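Local coordinates for CheC domain protein (PDB 3IIC) that probably dephosphorylates the phosphorylated response regulator of bacterial chemotaxis, as other CheX-type phosphatases of the CheC-like superfamily do, at residues A[8-13]-A[103-108]; A[20-25]-A[72-77]; A[47-52]-A[110-115]; A[57-62]-A[148-153]. All coordinates share one frame; numbering follows the deposited sequence.

Contact 1 (A[8-13]-A[103-108])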
loop_
_atom_site.group_PDB
_atom_site.type_symbol
_atom_site.label_atom_id
_atom_site.label_comp_id
_atom_site.label_asym_id
_atom_site.label_seq_id
_atom_site.Cartn_x
_atom_site.Cartn_y
_atom_site.Cartn_z
ATOM N N ASN A 8 2.226 -14.526 -14.850
ATOM C CA ASN A 8 2.467 -13.953 -16.200
ATOM C C ASN A 8 1.567 -12.794 -16.680
ATOM O O ASN A 8 2.100 -11.845 -17.225
ATOM C CB ASN A 8 2.594 -15.047 -17.293
ATOM C CG ASN A 8 3.950 -15.783 -17.261
ATOM O OD1 ASN A 8 4.859 -15.433 -16.522
ATOM N ND2 ASN A 8 4.072 -16.802 -18.087
ATOM N N PRO A 9 0.223 -12.884 -16.502
ATOM C CA PRO A 9 -0.691 -11.783 -16.854
ATOM C C PRO A 9 -0.324 -10.427 -16.208
ATOM O O PRO A 9 -0.442 -9.411 -16.867
ATOM C CB PRO A 9 -2.044 -12.288 -16.362
ATOM C CG PRO A 9 -1.947 -13.774 -16.602
ATOM C CD PRO A 9 -0.525 -14.143 -16.287
ATOM N N PHE A 10 0.142 -10.437 -14.960
ATOM C CA PHE A 10 0.602 -9.209 -14.286
ATOM C C PHE A 10 1.874 -8.659 -14.938
ATOM O O PHE A 10 1.980 -7.466 -15.153
ATOM C CB PHE A 10 0.842 -9.436 -12.789
ATOM C CG PHE A 10 -0.408 -9.730 -12.011
ATOM C CD1 PHE A 10 -1.269 -8.697 -11.616
ATOM C CD2 PHE A 10 -0.740 -11.045 -11.673
ATOM C CE1 PHE A 10 -2.434 -8.971 -10.903
ATOM C CE2 PHE A 10 -1.889 -11.327 -10.946
ATOM C CZ PHE A 10 -2.753 -10.302 -10.563
ATOM N N LEU A 11 2.809 -9.544 -15.279
ATOM C CA LEU A 11 4.089 -9.146 -15.920
ATOM C C LEU A 11 3.870 -8.575 -17.341
ATOM O O LEU A 11 4.409 -7.518 -17.687
ATOM C CB LEU A 11 5.081 -10.327 -15.941
ATOM C CG LEU A 11 5.449 -10.972 -14.583
ATOM C CD1 LEU A 11 6.594 -11.972 -14.781
ATOM C CD2 LEU A 11 5.813 -9.937 -13.464
ATOM N N ASP A 12 3.060 -9.281 -18.131
ATOM C CA ASP A 12 2.689 -8.851 -19.477
ATOM C C ASP A 12 1.964 -7.471 -19.493
ATOM O O ASP A 12 2.194 -6.687 -20.393
ATOM C CB ASP A 12 1.753 -9.863 -20.137
ATOM C CG ASP A 12 2.403 -11.231 -20.432
ATOM O OD1 ASP A 12 3.648 -11.386 -20.493
ATOM O OD2 ASP A 12 1.601 -12.169 -20.632
ATOM N N SER A 13 1.073 -7.226 -18.527
ATOM C CA SER A 13 0.306 -5.973 -18.438
ATOM C C SER A 13 1.210 -4.805 -18.145
ATOM O O SER A 13 0.977 -3.734 -18.685
ATOM C CB SER A 13 -0.782 -5.999 -17.357
ATOM O OG SER A 13 -1.683 -7.039 -17.582
ATOM N N ASN A 103 -8.473 -9.084 -16.261
ATOM C CA ASN A 103 -9.171 -9.588 -17.479
ATOM C C ASN A 103 -8.611 -10.868 -18.085
ATOM O O ASN A 103 -9.381 -11.765 -18.494
ATOM C CB ASN A 103 -9.162 -8.522 -18.587
ATOM C CG ASN A 103 -9.939 -7.257 -18.217
ATOM O OD1 ASN A 103 -10.557 -7.147 -17.146
ATOM N ND2 ASN A 103 -9.926 -6.304 -19.128
ATOM N N LEU A 104 -7.282 -10.910 -18.230
ATOM C CA LEU A 104 -6.576 -12.091 -18.765
ATOM C C LEU A 104 -6.832 -13.326 -17.873
ATOM O O LEU A 104 -7.084 -14.447 -18.372
ATOM C CB LEU A 104 -5.065 -11.817 -18.910
ATOM C CG LEU A 104 -4.530 -10.951 -20.083
ATOM C CD1 LEU A 104 -5.453 -9.789 -20.510
ATOM C CD2 LEU A 104 -3.112 -10.437 -19.766
ATOM N N LEU A 105 -6.794 -13.087 -16.563
ATOM C CA LEU A 105 -7.029 -14.096 -15.530
ATOM C C LEU A 105 -8.492 -14.560 -15.405
ATOM O O LEU A 105 -8.728 -15.693 -14.964
ATOM C CB LEU A 105 -6.497 -13.583 -14.182
ATOM C CG LEU A 105 -4.966 -13.407 -14.128
ATOM C CD1 LEU A 105 -4.521 -12.419 -13.045
ATOM C CD2 LEU A 105 -4.301 -14.771 -13.962
ATOM N N SER A 106 -9.460 -13.698 -15.761
ATOM C CA SER A 106 -10.888 -14.063 -15.733
ATOM C C SER A 106 -11.186 -15.136 -16.781
ATOM O O SER A 106 -11.966 -16.039 -16.526
ATOM C CB SER A 106 -11.790 -12.850 -15.966
ATOM O OG SER A 106 -11.630 -12.339 -17.276
ATOM N N ASP A 107 -10.547 -15.021 -17.950
ATOM C CA ASP A 107 -10.697 -15.996 -19.052
ATOM C C ASP A 107 -10.157 -17.368 -18.646
ATOM O O ASP A 107 -10.712 -18.386 -19.052
ATOM C CB ASP A 107 -9.976 -15.535 -20.325
ATOM C CG ASP A 107 -10.384 -14.128 -20.767
ATOM O OD1 ASP A 107 -11.558 -13.735 -20.583
ATOM O OD2 ASP A 107 -9.506 -13.425 -21.301
ATOM N N LYS A 108 -9.080 -17.373 -17.858
ATOM C CA LYS A 108 -8.479 -18.590 -17.308
ATOM C C LYS A 108 -9.222 -19.188 -16.081
ATOM O O LYS A 108 -8.890 -20.304 -15.665
ATOM C CB LYS A 108 -7.002 -18.363 -16.933
ATOM C CG LYS A 108 -6.046 -18.139 -18.106
ATOM C CD LYS A 108 -4.602 -18.027 -17.563
ATOM C CE LYS A 108 -3.600 -17.493 -18.588
ATOM N NZ LYS A 108 -2.352 -16.989 -17.932
#

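Contact 2 (A[20-25]-A[72-77]). With EDO (1,2-ethanediol), chain C.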
loop_
_atom_site.group_PDB
_atom_site.type_symbol
_atom_site.label_atom_id
_atom_site.label_comp_id
_atom_site.label_asym_id
_atom_site.label_seq_id
_atom_site.Cartn_x
_atom_site.Cartn_y
_atom_site.Cartn_z
ATOM N N THR A 20 2.214 1.323 -24.118
ATOM C CA THR A 20 1.039 2.139 -24.483
ATOM C C THR A 20 1.198 3.605 -24.042
ATOM O O THR A 20 0.896 4.557 -24.788
ATOM C CB THR A 20 -0.259 1.563 -23.805
ATOM O OG1 THR A 20 -0.453 0.212 -24.225
ATOM C CG2 THR A 20 -1.513 2.354 -24.162
HETATM N N MSE A 21 1.649 3.754 -22.802
HETATM C CA MSE A 21 1.848 5.064 -22.190
HETATM C C MSE A 21 2.986 5.906 -22.752
HETATM O O MSE A 21 2.772 7.040 -23.107
HETATM C CB MSE A 21 2.080 4.913 -20.693
HETATM C CG MSE A 21 0.851 4.663 -19.891
HETATM SE SE MSE A 21 1.313 4.590 -17.995
HETATM C CE MSE A 21 -0.483 4.384 -17.363
ATOM N N ALA A 22 4.180 5.331 -22.818
ATOM C CA ALA A 22 5.410 6.061 -23.155
ATOM C C ALA A 22 6.376 5.378 -24.109
ATOM O O ALA A 22 7.526 5.843 -24.234
ATOM C CB ALA A 22 6.144 6.364 -21.854
ATOM N N ASN A 23 5.930 4.306 -24.779
ATOM C CA ASN A 23 6.766 3.510 -25.674
ATOM C C ASN A 23 8.070 3.044 -24.994
ATOM O O ASN A 23 9.131 3.006 -25.595
ATOM C CB ASN A 23 7.034 4.322 -26.953
ATOM C CG ASN A 23 7.489 3.473 -28.108
ATOM O OD1 ASN A 23 7.352 2.247 -28.108
ATOM N ND2 ASN A 23 8.043 4.128 -29.113
HETATM N N MSE A 24 7.951 2.678 -23.728
HETATM C CA MSE A 24 9.079 2.335 -22.851
HETATM C C MSE A 24 9.119 0.808 -22.754
HETATM O O MSE A 24 8.133 0.182 -22.340
HETATM C CB MSE A 24 8.821 3.007 -21.480
HETATM C CG MSE A 24 9.808 2.756 -20.323
HETATM SE SE MSE A 24 11.491 3.692 -20.520
HETATM C CE MSE A 24 10.850 5.494 -20.187
ATOM N N GLU A 25 10.228 0.215 -23.185
ATOM C CA GLU A 25 10.476 -1.222 -23.073
ATOM C C GLU A 25 11.531 -1.418 -21.973
ATOM O O GLU A 25 12.604 -0.856 -22.041
ATOM C CB GLU A 25 10.941 -1.804 -24.409
ATOM C CG GLU A 25 9.779 -1.833 -25.428
ATOM C CD GLU A 25 10.158 -2.264 -26.831
ATOM O OE1 GLU A 25 11.228 -2.911 -27.044
ATOM O OE2 GLU A 25 9.345 -1.947 -27.730
ATOM N N ASN A 72 8.787 12.345 -19.099
ATOM C CA ASN A 72 9.458 13.088 -20.172
ATOM C C ASN A 72 9.077 12.604 -21.587
ATOM O O ASN A 72 8.885 13.422 -22.478
ATOM C CB ASN A 72 10.988 13.026 -19.955
ATOM C CG ASN A 72 11.772 13.899 -20.917
ATOM O OD1 ASN A 72 11.389 15.023 -21.211
ATOM N ND2 ASN A 72 12.898 13.384 -21.384
ATOM N N LYS A 73 8.971 11.285 -21.765
ATOM C CA LYS A 73 8.567 10.673 -23.044
ATOM C C LYS A 73 7.110 10.966 -23.438
ATOM O O LYS A 73 6.808 11.074 -24.614
ATOM C CB LYS A 73 8.854 9.158 -23.062
ATOM C CG LYS A 73 10.351 8.835 -23.111
ATOM C CD LYS A 73 10.652 7.404 -23.541
ATOM C CE LYS A 73 12.163 7.090 -23.422
ATOM N NZ LYS A 73 13.103 8.099 -24.045
HETATM N N MSE A 74 6.237 11.109 -22.441
HETATM C CA MSE A 74 4.818 11.431 -22.643
HETATM C C MSE A 74 4.571 12.929 -22.866
HETATM O O MSE A 74 3.815 13.302 -23.763
HETATM C CB MSE A 74 3.995 10.961 -21.433
HETATM C CG MSE A 74 4.047 9.471 -21.217
HETATM SE SE MSE A 74 3.019 8.922 -19.757
HETATM C CE MSE A 74 1.254 9.114 -20.510
ATOM N N LEU A 75 5.226 13.777 -22.064
ATOM C CA LEU A 75 4.984 15.240 -22.055
ATOM C C LEU A 75 6.009 16.120 -22.756
ATOM O O LEU A 75 5.727 17.285 -23.013
ATOM C CB LEU A 75 4.825 15.712 -20.592
ATOM C CG LEU A 75 3.699 15.060 -19.767
ATOM C CD1 LEU A 75 3.827 15.468 -18.288
ATOM C CD2 LEU A 75 2.299 15.375 -20.320
ATOM N N GLY A 76 7.178 15.576 -23.086
ATOM C CA GLY A 76 8.256 16.373 -23.687
ATOM C C GLY A 76 9.186 17.069 -22.692
ATOM O O GLY A 76 10.131 17.695 -23.125
ATOM N N GLU A 77 8.935 16.958 -21.375
ATOM C CA GLU A 77 9.792 17.561 -20.329
ATOM C C GLU A 77 9.784 16.812 -18.965
ATOM O O GLU A 77 8.716 16.399 -18.490
ATOM C CB GLU A 77 9.407 19.021 -20.111
ATOM C CG GLU A 77 7.973 19.274 -19.627
ATOM C CD GLU A 77 7.642 20.765 -19.495
ATOM O OE1 GLU A 77 6.433 21.084 -19.457
ATOM O OE2 GLU A 77 8.567 21.622 -19.428
HETATM C C1 EDO C . -1.945 7.385 -23.253
HETATM O O1 EDO C . -1.349 6.558 -22.241
HETATM C C2 EDO C . -1.464 7.031 -24.656
HETATM O O2 EDO C . -0.039 7.015 -24.751
#

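Contact 3 (A[47-52]-A[110-115])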
loop_
_atom_site.group_PDB
_atom_site.type_symbol
_atom_site.label_atom_id
_atom_site.label_comp_id
_atom_site.label_asym_id
_atom_site.label_seq_id
_atom_site.Cartn_x
_atom_site.Cartn_y
_atom_site.Cartn_z
ATOM N N ILE A 47 -1.725 -1.953 -4.494
ATOM C CA ILE A 47 -3.132 -2.276 -4.635
ATOM C C ILE A 47 -3.437 -3.703 -4.112
ATOM O O ILE A 47 -2.678 -4.684 -4.385
ATOM C CB ILE A 47 -3.560 -2.123 -6.123
ATOM C CG1 ILE A 47 -5.081 -1.996 -6.249
ATOM C CG2 ILE A 47 -3.007 -3.324 -7.026
ATOM C CD1 ILE A 47 -5.551 -1.663 -7.707
ATOM N N GLY A 48 -4.522 -3.785 -3.344
ATOM C CA GLY A 48 -4.989 -5.022 -2.787
ATOM C C GLY A 48 -5.980 -5.712 -3.719
ATOM O O GLY A 48 -6.653 -5.069 -4.544
HETATM N N MSE A 49 -6.055 -7.029 -3.555
HETATM C CA MSE A 49 -6.912 -7.919 -4.338
HETATM C C MSE A 49 -7.589 -8.921 -3.413
HETATM O O MSE A 49 -6.963 -9.407 -2.457
HETATM C CB MSE A 49 -6.085 -8.669 -5.392
HETATM C CG MSE A 49 -5.744 -7.825 -6.564
HETATM SE SE MSE A 49 -4.430 -8.555 -7.754
HETATM C CE MSE A 49 -2.900 -8.939 -6.650
ATOM N N VAL A 50 -8.863 -9.194 -3.702
ATOM C CA VAL A 50 -9.705 -10.130 -2.957
ATOM C C VAL A 50 -10.530 -10.929 -3.962
ATOM O O VAL A 50 -11.232 -10.339 -4.785
ATOM C CB VAL A 50 -10.713 -9.372 -2.014
ATOM C CG1 VAL A 50 -11.693 -10.344 -1.294
ATOM C CG2 VAL A 50 -9.971 -8.473 -1.001
ATOM N N GLY A 51 -10.436 -12.255 -3.902
ATOM C CA GLY A 51 -11.290 -13.146 -4.707
ATOM C C GLY A 51 -12.057 -14.038 -3.754
ATOM O O GLY A 51 -11.907 -13.898 -2.539
ATOM N N PRO A 52 -12.906 -14.942 -4.283
ATOM C CA PRO A 52 -13.624 -15.875 -3.390
ATOM C C PRO A 52 -12.652 -16.820 -2.645
ATOM O O PRO A 52 -11.912 -17.578 -3.275
ATOM C CB PRO A 52 -14.569 -16.610 -4.340
ATOM C CG PRO A 52 -14.805 -15.650 -5.452
ATOM C CD PRO A 52 -13.502 -14.933 -5.639
ATOM N N TYR A 110 -9.477 -17.511 -12.930
ATOM C CA TYR A 110 -9.062 -16.800 -11.707
ATOM C C TYR A 110 -9.864 -15.500 -11.646
ATOM O O TYR A 110 -9.777 -14.700 -12.556
ATOM C CB TYR A 110 -7.557 -16.507 -11.706
ATOM C CG TYR A 110 -6.642 -17.726 -11.760
ATOM C CD1 TYR A 110 -6.206 -18.362 -10.580
ATOM C CD2 TYR A 110 -6.195 -18.251 -12.994
ATOM C CE1 TYR A 110 -5.344 -19.474 -10.629
ATOM C CE2 TYR A 110 -5.334 -19.368 -13.045
ATOM C CZ TYR A 110 -4.916 -19.960 -11.858
ATOM O OH TYR A 110 -4.083 -21.046 -11.903
ATOM N N GLU A 111 -10.662 -15.311 -10.596
ATOM C CA GLU A 111 -11.488 -14.111 -10.422
ATOM C C GLU A 111 -11.085 -13.368 -9.139
ATOM O O GLU A 111 -10.817 -13.979 -8.095
ATOM C CB GLU A 111 -12.977 -14.469 -10.340
ATOM C CG GLU A 111 -13.581 -15.240 -11.549
ATOM C CD GLU A 111 -13.674 -14.434 -12.850
ATOM O OE1 GLU A 111 -13.859 -13.200 -12.831
ATOM O OE2 GLU A 111 -13.599 -15.050 -13.924
ATOM N N PHE A 112 -11.032 -12.043 -9.236
ATOM C CA PHE A 112 -10.787 -11.179 -8.081
ATOM C C PHE A 112 -11.214 -9.754 -8.366
ATOM O O PHE A 112 -11.263 -9.339 -9.526
ATOM C CB PHE A 112 -9.320 -11.184 -7.688
ATOM C CG PHE A 112 -8.405 -10.644 -8.746
ATOM C CD1 PHE A 112 -8.090 -9.272 -8.794
ATOM C CD2 PHE A 112 -7.834 -11.506 -9.682
ATOM C CE1 PHE A 112 -7.221 -8.756 -9.777
ATOM C CE2 PHE A 112 -6.965 -11.013 -10.662
ATOM C CZ PHE A 112 -6.634 -9.621 -10.694
ATOM N N ASP A 113 -11.529 -9.032 -7.302
ATOM C CA ASP A 113 -11.818 -7.613 -7.384
ATOM C C ASP A 113 -10.640 -6.910 -6.739
ATOM O O ASP A 113 -9.948 -7.488 -5.888
ATOM C CB ASP A 113 -13.126 -7.275 -6.686
ATOM C CG ASP A 113 -14.317 -7.922 -7.360
ATOM O OD1 ASP A 113 -14.397 -7.902 -8.616
ATOM O OD2 ASP A 113 -15.171 -8.449 -6.627
HETATM N N MSE A 114 -10.450 -5.655 -7.124
HETATM C CA MSE A 114 -9.338 -4.857 -6.663
HETATM C C MSE A 114 -9.780 -3.697 -5.765
HETATM O O MSE A 114 -10.880 -3.154 -5.913
HETATM C CB MSE A 114 -8.521 -4.379 -7.877
HETATM C CG MSE A 114 -9.203 -3.415 -8.827
HETATM SE SE MSE A 114 -8.157 -3.269 -10.491
HETATM C CE MSE A 114 -8.629 -5.013 -11.165
ATOM N N ALA A 115 -8.899 -3.333 -4.829
ATOM C CA ALA A 115 -9.123 -2.195 -3.913
ATOM C C ALA A 115 -8.741 -0.893 -4.634
ATOM O O ALA A 115 -8.465 -0.918 -5.823
ATOM C CB ALA A 115 -8.297 -2.369 -2.635
#

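Contact 4 (A[57-62]-A[148-153])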
loop_
_atom_site.group_PDB
_atom_site.type_symbol
_atom_site.label_atom_id
_atom_site.label_comp_id
_atom_site.label_asym_id
_atom_site.label_seq_id
_atom_site.Cartn_x
_atom_site.Cartn_y
_atom_site.Cartn_z
ATOM N N SER A 57 -2.022 -9.036 -3.108
ATOM C CA SER A 57 -1.515 -7.681 -3.209
ATOM C C SER A 57 -0.482 -7.518 -4.304
ATOM O O SER A 57 0.248 -8.453 -4.634
ATOM C CB SER A 57 -0.941 -7.234 -1.845
ATOM O OG SER A 57 -0.011 -8.185 -1.326
ATOM N N LEU A 58 -0.482 -6.334 -4.904
ATOM C CA LEU A 58 0.449 -5.984 -5.948
ATOM C C LEU A 58 1.126 -4.622 -5.657
ATOM O O LEU A 58 0.478 -3.722 -5.164
ATOM C CB LEU A 58 -0.261 -5.988 -7.298
ATOM C CG LEU A 58 0.521 -5.541 -8.537
ATOM C CD1 LEU A 58 0.082 -6.344 -9.748
ATOM C CD2 LEU A 58 0.327 -4.065 -8.793
ATOM N N SER A 59 2.428 -4.526 -5.922
ATOM C CA SER A 59 3.140 -3.242 -5.842
ATOM C C SER A 59 4.042 -3.092 -7.060
ATOM O O SER A 59 4.547 -4.077 -7.580
ATOM C CB SER A 59 3.916 -3.070 -4.531
ATOM O OG SER A 59 4.923 -4.032 -4.356
ATOM N N ILE A 60 4.148 -1.871 -7.557
ATOM C CA ILE A 60 5.024 -1.518 -8.679
ATOM C C ILE A 60 5.823 -0.296 -8.167
ATOM O O ILE A 60 5.230 0.739 -7.884
ATOM C CB ILE A 60 4.268 -1.118 -9.983
ATOM C CG1 ILE A 60 3.253 -2.205 -10.447
ATOM C CG2 ILE A 60 5.294 -0.821 -11.055
ATOM C CD1 ILE A 60 2.351 -1.780 -11.639
ATOM N N THR A 61 7.143 -0.455 -8.061
ATOM C CA THR A 61 8.056 0.550 -7.532
ATOM C C THR A 61 8.997 1.026 -8.634
ATOM O O THR A 61 9.521 0.199 -9.386
ATOM C CB THR A 61 8.893 -0.076 -6.396
ATOM O OG1 THR A 61 8.004 -0.451 -5.342
ATOM C CG2 THR A 61 9.937 0.893 -5.859
ATOM N N PHE A 62 9.207 2.346 -8.702
ATOM C CA PHE A 62 10.132 2.981 -9.663
ATOM C C PHE A 62 11.238 3.754 -8.984
ATOM O O PHE A 62 11.010 4.392 -7.959
ATOM C CB PHE A 62 9.392 3.999 -10.527
ATOM C CG PHE A 62 8.344 3.407 -11.397
ATOM C CD1 PHE A 62 7.042 3.226 -10.912
ATOM C CD2 PHE A 62 8.645 3.002 -12.688
ATOM C CE1 PHE A 62 6.046 2.670 -11.733
ATOM C CE2 PHE A 62 7.659 2.432 -13.515
ATOM C CZ PHE A 62 6.371 2.266 -13.043
ATOM N N TYR A 148 10.389 -2.307 -10.181
ATOM C CA TYR A 148 10.162 -3.606 -9.509
ATOM C C TYR A 148 8.678 -3.850 -9.393
ATOM O O TYR A 148 7.958 -2.928 -8.991
ATOM C CB TYR A 148 10.720 -3.614 -8.096
ATOM C CG TYR A 148 12.197 -3.470 -8.044
ATOM C CD1 TYR A 148 13.037 -4.588 -8.192
ATOM C CD2 TYR A 148 12.780 -2.211 -7.835
ATOM C CE1 TYR A 148 14.428 -4.449 -8.130
ATOM C CE2 TYR A 148 14.152 -2.067 -7.753
ATOM C CZ TYR A 148 14.968 -3.184 -7.911
ATOM O OH TYR A 148 16.302 -3.003 -7.858
ATOM N N ILE A 149 8.216 -5.058 -9.735
ATOM C CA ILE A 149 6.824 -5.439 -9.520
ATOM C C ILE A 149 6.823 -6.604 -8.556
ATOM O O ILE A 149 7.543 -7.578 -8.775
ATOM C CB ILE A 149 6.058 -5.763 -10.827
ATOM C CG1 ILE A 149 4.561 -5.931 -10.566
ATOM C CG2 ILE A 149 6.614 -7.050 -11.542
ATOM C CD1 ILE A 149 3.770 -5.900 -11.870
ATOM N N GLU A 150 6.039 -6.496 -7.471
ATOM C CA GLU A 150 5.834 -7.589 -6.528
ATOM C C GLU A 150 4.366 -8.031 -6.552
ATOM O O GLU A 150 3.462 -7.199 -6.435
ATOM C CB GLU A 150 6.298 -7.242 -5.113
ATOM C CG GLU A 150 5.990 -8.324 -4.051
ATOM C CD GLU A 150 6.710 -8.141 -2.716
ATOM O OE1 GLU A 150 7.371 -7.095 -2.467
ATOM O OE2 GLU A 150 6.576 -9.062 -1.886
ATOM N N ILE A 151 4.145 -9.333 -6.741
ATOM C CA ILE A 151 2.806 -9.947 -6.690
ATOM C C ILE A 151 2.806 -10.969 -5.550
ATOM O O ILE A 151 3.696 -11.809 -5.453
ATOM C CB ILE A 151 2.375 -10.682 -8.025
ATOM C CG1 ILE A 151 2.504 -9.745 -9.257
ATOM C CG2 ILE A 151 0.920 -11.261 -7.883
ATOM C CD1 ILE A 151 3.780 -9.920 -10.074
ATOM N N CYS A 152 1.785 -10.896 -4.705
ATOM C CA CYS A 152 1.639 -11.792 -3.560
ATOM C C CYS A 152 0.182 -12.267 -3.484
ATOM O O CYS A 152 -0.745 -11.466 -3.639
ATOM C CB CYS A 152 2.062 -11.020 -2.325
ATOM S SG CYS A 152 2.006 -11.946 -0.868
ATOM N N PHE A 153 -0.022 -13.563 -3.290
ATOM C CA PHE A 153 -1.382 -14.134 -3.271
ATOM C C PHE A 153 -1.454 -15.384 -2.401
ATOM O O PHE A 153 -0.505 -16.142 -2.367
ATOM C CB PHE A 153 -1.815 -14.448 -4.718
ATOM C CG PHE A 153 -3.180 -13.906 -5.070
ATOM C CD1 PHE A 153 -4.346 -14.651 -4.817
ATOM C CD2 PHE A 153 -3.298 -12.628 -5.632
ATOM C CE1 PHE A 153 -5.615 -14.126 -5.126
ATOM C CE2 PHE A 153 -4.568 -12.080 -5.937
ATOM C CZ PHE A 153 -5.732 -12.839 -5.691
HETATM O O HOH W 1 7.154 -3.025 -5.720
#

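Contact 1 (A[8-13]-A[103-108])
P9 of 8-13 and L105 of 103-108 carry the apolar part of this contact, their side chains crossing at about a right angle. The CG corner of the proline ring meets L105 CD2 at 3.7 Å, while P9 CB lies 4.0 Å from L104 CB. The two methyls of L105 part company: CD1 turns to the far rim of F10, 3.5 Å from F10 CE2, approaching that ring obliquely. An alanine in place of L105 would probably open a gap between P9 and F10, leaving that side of the F10 ring less firmly held. L104, at the exposed border, lays its CD2 along the CA and CB of P9.

The two helices, 4-22 and 84-107, run roughly antiparallel here, their local axes 9.7 Å apart at an angle of 149°. They lie side by side over one face of the antiparallel sheet in the α/β fold of the CheC-like superfamily; beneath them, F10 and L11 rest on I151 of strand 147-154.

The polar interactions gather round the proline. P9 has no N-H to give to the turn before it, and the helix kinks there; K108 NZ instead donates to the carbonyl of D5. The lysine chain reaches this point extended beyond CG, and its NZ meets P9 CG tip to tip at 3.5 Å. One turn on, P9 O is gripped twice by S13, through OG at 2.8 Å and through the backbone N at 3.1 Å, the two donors arriving from opposite faces of the carbonyl plane.

Contact 2 (A[20-25]-A[72-77])
The peptide group that follows M21 is the flat unit on which M74 rests: M74 CG stands well above its plane, 3.3 Å from M21 O, with SE and CE on the same side of the plane. An ethanediol molecule, probably from the crystallisation liquor, lies off the oxygen, beside the group, its O2 displaced from the plane to the side away from M74. The next carbonyl, of A22, is met at its oxygen end instead, where K73 CD comes within 3.6 Å of A22 O.

This is a packing of two helix ends, the C-terminal turn of helix 4-22 against the last turn of helix 64-75, at one end of the α/β fold. A22 faces the partner helix directly, its CB 3.8 Å from M74 CG; I70, one turn earlier in helix 64-75, touches the same methyl. M74, a selenomethionine, has CG anti to its carbonyl carbon (chi1 -62°) and bends only at its last torsion, which turns CE back across M21 O. M21, also selenomethionine, leads its own tip away to E92 and L93 of helix 84-107.

Both helices give way to turns here. N23 leaves helix 4-22 with positive phi, and G76 leaves helix 64-75 in the same way. Beyond N23, the doubly bent chain of selenomethionine M24 crosses the K73 chain at about a right angle, with M24 CE 3.8 Å from K73 CE. The ammonium group of K73 goes on to a salt bridge with E69. The ethanediol O2 donates to T20 O at 2.6 Å.

Contact 3 (A[47-52]-A[110-115])
M49, a selenomethionine, and F112 meet obliquely, the selenium 4.0 Å from the ring centroid and 33° off the ring normal in a Met-aromatic contact. Selenium is nearest F112 CE1, at 3.5 Å, and M49 CG runs beside CD1. F112 has CG between its backbone N and carbonyl carbon, the crowded position (chi1 63°), which brings the ring alongside M49 and toward F10 of helix 4-22. An alanine here would probably cost the M49 selenium this ring, though F10 would still touch it, and open a gap.

The backbones form the outer antiparallel pairing of the sheet, strand 113-122 being its last strand within this chain. V50 and D113 are the hydrogen-bonded pair: V50 N donates to D113 O at 3.0 Å and D113 N to V50 O at 2.9 Å. A115 N continues the pattern to G48 O. M49 and M114 form the non-hydrogen-bonded pair between. At G51, a CB would clash with E111 O.

On the helix side, I47 CD1 slants past M114 CB at 4.0 Å and meets A115 O at 3.5 Å. The V50 and D113 side chains point to the other face, where they pack against D113 and V50 of the second subunit.

Contact 4 (A[57-62]-A[148-153])
Strands 54-62 and 147-154 are neighbours in the middle of the six-stranded antiparallel sheet, and the contact runs from S57 opposite C152 to T61 opposite Y148. Three hydrogen-bonded pairs, S57-C152, S59-E150 and T61-Y148, each exchange two backbone bonds, with S57 N 2.8 Å from C152 O and Y148 N 2.8 Å from T61 O. In the non-hydrogen-bonded pairs CA-H groups point at carbonyls, as where L58 CA lies 3.3 Å from E150 O.

One face is apolar. I60 and I149 lie side by side, pointing the same way, with their CG1 atoms 4.0 Å apart; L58 CD1 touches I151 CG1 at 4.2 Å. This is the floor of the two-layer α/β fold, roofed by helices 4-22 and 84-107 through residues such as L14 on I60 and T98 on L58.

The other face is polar yet buried, partly beneath strand 125-129. S57 OG and S59 OG bond to ND1 and NE2 of H129, so both ring nitrogens are held. S59 OG stands between its backbone N and carbonyl carbon (chi1 62°), a placing that also brings it 3.6 Å from E150 CB. One water joins S59 OG, at 2.8 Å, to T61 OG1, at 2.7 Å; T61 OG1 also bonds to S44. The extended chain of E150 carries its carboxylate close to that of D36, and the same side chain touches K135.

How the contacts relate
From the N terminus, helix 4-22 supplies the first half of contact 1 and then of contact 2. Contact 2 closes first, when the chain returns at 72-77, and its loop falls wholly within the longer one that contact 1 closes at 103-108. Contact 3 starts at 47-52, inside both loops, and closes at 110-115, so it crosses contacts 1 and 2. Contact 4, from 57-62 to 148-153 near the C terminus, crosses all three. F10 joins contacts 1, 3 and 4, reaching M49 and L58, whereas contact 2 stands apart, its centre about 29 Å from that of contact 3. Contacts 1 and 2 tie helix to helix; contacts 3 and 4 tie strands of one sheet.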